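Phthiocerol/phenolphthiocerol synthesis polyketide synthase type I PpsC (Mycobacterium tuberculosis, PDB 5NJI) probably dehydrates beta-hydroxyacyl intermediates to enoyl products during phthiocerol and phenolphthiocerol assembly, using its dehydratase domain. Local coordinates at residues Q201-A213 and D275-A287. The protein carries 1 engineered substitution. Residues are numbered along the deposited sequence; the frame is centred on the assembly and turned at random.
Sequences QAGVARAQVRLPA and DITRGVRAVGSLA
Ala207 O is gripped by the backbone N of Ala282 at 2.9 Å and also receives the CA-H of Arg281, within an antiparallel ladder between strands 205-209 and 281-287. The ladder belongs to the curved antiparallel sheet of the double hot-dog fold of polyketide synthase dehydratases. Ala205 and Gly284 exchange a second reciprocal pair of backbone bonds, and Ala282 O takes the N-H of Ala207 at 2.8 Å. On one face Ala207 and Ala282 both lean on Thr235, while Val209 CG1 packs 4.2 Å from Ala282 CB and the valine also meets helix 226-234. This small-residue surface faces inward, with the side chain of Ala205 about 9 Å from the bound acyl-CoA.

The other face carries Arg206, Gln208, Arg281 and Val283. Bends at chi2 (-70°) and chi3 (-57°) fold Arg281 back across the neighbouring strand, laying its guanidinium over Ala207 O. From there NH1 gives a 2.6 Å bond to Gln208 OE1, which lies close to the guanidinium plane, although the amide plane is turned 48° from it. Arg281 NH2 comes 3.1 Å from Arg206 NH2; Arg206 NH2 also forms a salt bridge with Glu168, which probably offsets this like-charge approach. Water 2 links Arg281 NH2 to Arg206 O. Val280 and Arg281 together face Thr300 in a classic beta bulge, and Val280 O accepts from Val209 N. Farther along, with CG1 anti to its N, Val204 turns that methyl to Val283 CG1 (3.5 Å) and Gly284 O.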
# COMPACT_ATOMS: atom_id res chain seq x y z
N GLN A 201 21.36 -14.83 -3.40
CA GLN A 201 21.49 -15.89 -4.39
C GLN A 201 20.15 -16.56 -4.65
O GLN A 201 19.86 -16.97 -5.78
CB GLN A 201 22.52 -16.92 -3.92
CG GLN A 201 23.90 -16.35 -3.62
CD GLN A 201 24.47 -15.56 -4.77
OE1 GLN A 201 24.97 -16.13 -5.74
NE2 GLN A 201 24.40 -14.24 -4.68
N ALA A 202 19.32 -16.68 -3.62
CA ALA A 202 17.98 -17.25 -3.77
C ALA A 202 17.01 -16.30 -4.45
O ALA A 202 15.86 -16.69 -4.71
CB ALA A 202 17.43 -17.66 -2.41
N GLY A 203 17.42 -15.07 -4.74
CA GLY A 203 16.59 -14.12 -5.46
C GLY A 203 15.76 -13.20 -4.58
O GLY A 203 14.87 -12.52 -5.10
N VAL A 204 16.02 -13.17 -3.29
CA VAL A 204 15.28 -12.31 -2.37
C VAL A 204 15.90 -10.92 -2.39
O VAL A 204 17.13 -10.77 -2.40
CB VAL A 204 15.28 -12.92 -0.96
CG1 VAL A 204 14.51 -12.05 0.03
CG2 VAL A 204 14.72 -14.33 -0.98
N ALA A 205 15.05 -9.89 -2.42
CA ALA A 205 15.53 -8.52 -2.46
C ALA A 205 15.57 -7.95 -1.05
O ALA A 205 14.66 -8.17 -0.25
CB ALA A 205 14.62 -7.65 -3.33
N ARG A 206 16.64 -7.21 -0.77
CA ARG A 206 16.84 -6.57 0.52
C ARG A 206 17.18 -5.11 0.26
O ARG A 206 18.13 -4.81 -0.48
CB ARG A 206 17.95 -7.28 1.31
CG ARG A 206 17.80 -8.80 1.31
CD ARG A 206 18.81 -9.50 2.21
NE ARG A 206 18.44 -9.40 3.62
CZ ARG A 206 18.99 -8.56 4.50
NH1 ARG A 206 18.57 -8.57 5.76
NH2 ARG A 206 19.95 -7.72 4.14
N ALA A 207 16.38 -4.21 0.82
CA ALA A 207 16.52 -2.78 0.57
C ALA A 207 16.68 -2.01 1.88
O ALA A 207 16.02 -2.30 2.88
CB ALA A 207 15.32 -2.23 -0.19
N GLN A 208 17.53 -1.00 1.84
CA GLN A 208 17.53 0.04 2.84
C GLN A 208 16.56 1.12 2.38
O GLN A 208 16.65 1.56 1.24
CB GLN A 208 18.94 0.64 2.99
CG GLN A 208 19.12 1.61 4.15
CD GLN A 208 19.36 0.91 5.47
OE1 GLN A 208 19.84 -0.22 5.51
NE2 GLN A 208 19.02 1.58 6.56
N VAL A 209 15.64 1.53 3.26
CA VAL A 209 14.56 2.43 2.88
C VAL A 209 14.51 3.64 3.80
O VAL A 209 14.96 3.62 4.94
CB VAL A 209 13.19 1.71 2.84
CG1 VAL A 209 13.24 0.58 1.82
CG2 VAL A 209 12.75 1.22 4.21
N ARG A 210 13.95 4.72 3.26
CA ARG A 210 13.77 5.95 4.01
C ARG A 210 12.53 6.63 3.44
O ARG A 210 12.17 6.41 2.29
CB ARG A 210 14.97 6.88 3.88
CG ARG A 210 15.00 7.60 2.55
CD ARG A 210 16.29 8.37 2.36
NE ARG A 210 16.38 9.51 3.25
CZ ARG A 210 15.83 10.70 2.99
NH1 ARG A 210 15.14 10.88 1.87
NH2 ARG A 210 15.96 11.70 3.85
N LEU A 211 11.88 7.41 4.27
CA LEU A 211 10.71 8.15 3.84
C LEU A 211 11.14 9.53 3.37
O LEU A 211 11.67 10.30 4.18
CB LEU A 211 9.72 8.26 4.97
CG LEU A 211 8.37 8.86 4.62
CD1 LEU A 211 7.62 7.96 3.61
CD2 LEU A 211 7.53 9.06 5.86
N PRO A 212 11.00 9.87 2.08
CA PRO A 212 11.41 11.20 1.64
C PRO A 212 10.65 12.29 2.36
O PRO A 212 9.50 12.12 2.77
CB PRO A 212 11.11 11.19 0.13
CG PRO A 212 11.16 9.75 -0.25
CD PRO A 212 10.58 9.03 0.94
N ALA A 213 11.31 13.45 2.51
CA ALA A 213 10.71 14.55 3.25
C ALA A 213 9.38 14.97 2.66
O ALA A 213 8.45 15.33 3.40
CB ALA A 213 11.66 15.75 3.28
N ASP A 275 4.41 2.03 13.88
CA ASP A 275 4.50 3.14 12.95
C ASP A 275 5.50 2.80 11.85
O ASP A 275 6.71 2.79 12.08
CB ASP A 275 4.90 4.41 13.70
CG ASP A 275 5.07 5.62 12.79
OD1 ASP A 275 4.94 5.49 11.55
OD2 ASP A 275 5.34 6.72 13.31
N ILE A 276 4.99 2.52 10.64
CA ILE A 276 5.87 2.03 9.59
C ILE A 276 6.81 3.10 9.05
O ILE A 276 7.79 2.76 8.37
CB ILE A 276 5.07 1.34 8.46
CG1 ILE A 276 4.20 2.31 7.68
CG2 ILE A 276 4.18 0.24 9.03
CD1 ILE A 276 3.79 1.74 6.30
N THR A 277 6.60 4.38 9.39
CA THR A 277 7.57 5.38 8.97
C THR A 277 8.90 5.24 9.69
O THR A 277 9.87 5.88 9.28
CB THR A 277 7.07 6.82 9.19
OG1 THR A 277 6.89 7.10 10.58
CG2 THR A 277 5.78 7.08 8.43
N ARG A 278 8.97 4.40 10.74
CA ARG A 278 10.24 4.05 11.36
C ARG A 278 10.96 2.94 10.62
O ARG A 278 12.02 2.49 11.07
CB ARG A 278 10.02 3.63 12.82
CG ARG A 278 9.47 4.75 13.71
CD ARG A 278 9.55 4.41 15.22
NE ARG A 278 8.61 3.37 15.64
CZ ARG A 278 8.93 2.09 15.85
NH1 ARG A 278 10.18 1.66 15.69
NH2 ARG A 278 8.01 1.22 16.24
N GLY A 279 10.41 2.43 9.53
CA GLY A 279 11.04 1.33 8.84
C GLY A 279 12.30 1.77 8.13
O GLY A 279 12.34 2.82 7.48
N VAL A 280 13.33 0.93 8.22
CA VAL A 280 14.61 1.18 7.56
C VAL A 280 15.06 0.04 6.67
O VAL A 280 15.96 0.23 5.84
CB VAL A 280 15.72 1.51 8.59
CG1 VAL A 280 15.35 2.75 9.37
CG2 VAL A 280 15.95 0.37 9.53
N ARG A 281 14.49 -1.16 6.79
CA ARG A 281 14.89 -2.30 5.99
C ARG A 281 13.64 -3.00 5.49
O ARG A 281 12.71 -3.25 6.27
CB ARG A 281 15.74 -3.31 6.78
CG ARG A 281 17.03 -2.76 7.37
CD ARG A 281 18.08 -2.44 6.31
NE ARG A 281 18.41 -3.59 5.49
CZ ARG A 281 19.22 -3.56 4.43
NH1 ARG A 281 19.79 -2.42 4.06
NH2 ARG A 281 19.45 -4.66 3.74
N ALA A 282 13.61 -3.31 4.19
CA ALA A 282 12.54 -4.10 3.60
C ALA A 282 13.13 -5.31 2.91
O ALA A 282 14.16 -5.21 2.23
CB ALA A 282 11.73 -3.25 2.61
N VAL A 283 12.48 -6.46 3.09
CA VAL A 283 12.89 -7.71 2.45
C VAL A 283 11.68 -8.23 1.68
O VAL A 283 10.58 -8.35 2.24
CB VAL A 283 13.38 -8.73 3.48
CG1 VAL A 283 13.85 -10.00 2.79
CG2 VAL A 283 14.49 -8.13 4.32
N GLY A 284 11.87 -8.49 0.39
CA GLY A 284 10.78 -8.92 -0.47
C GLY A 284 11.15 -10.15 -1.27
O GLY A 284 12.28 -10.27 -1.76
N SER A 285 10.19 -11.06 -1.40
CA SER A 285 10.33 -12.25 -2.23
C SER A 285 9.15 -12.32 -3.18
O SER A 285 8.03 -11.93 -2.84
CB SER A 285 10.42 -13.54 -1.39
OG SER A 285 9.26 -13.71 -0.60
N LEU A 286 9.42 -12.81 -4.39
CA LEU A 286 8.43 -12.85 -5.46
C LEU A 286 8.53 -14.19 -6.17
O LEU A 286 9.63 -14.68 -6.42
CB LEU A 286 8.67 -11.71 -6.43
CG LEU A 286 7.62 -11.38 -7.50
CD1 LEU A 286 6.38 -10.78 -6.87
CD2 LEU A 286 8.19 -10.41 -8.48
N ALA A 287 7.37 -14.78 -6.45
CA ALA A 287 7.26 -16.04 -7.18
C ALA A 287 6.19 -15.91 -8.27
O ALA A 287 5.22 -15.16 -8.13
CB ALA A 287 6.90 -17.21 -6.24
O HOH W 1 12.29 -13.65 -4.57
O HOH W 2 20.31 -3.91 0.99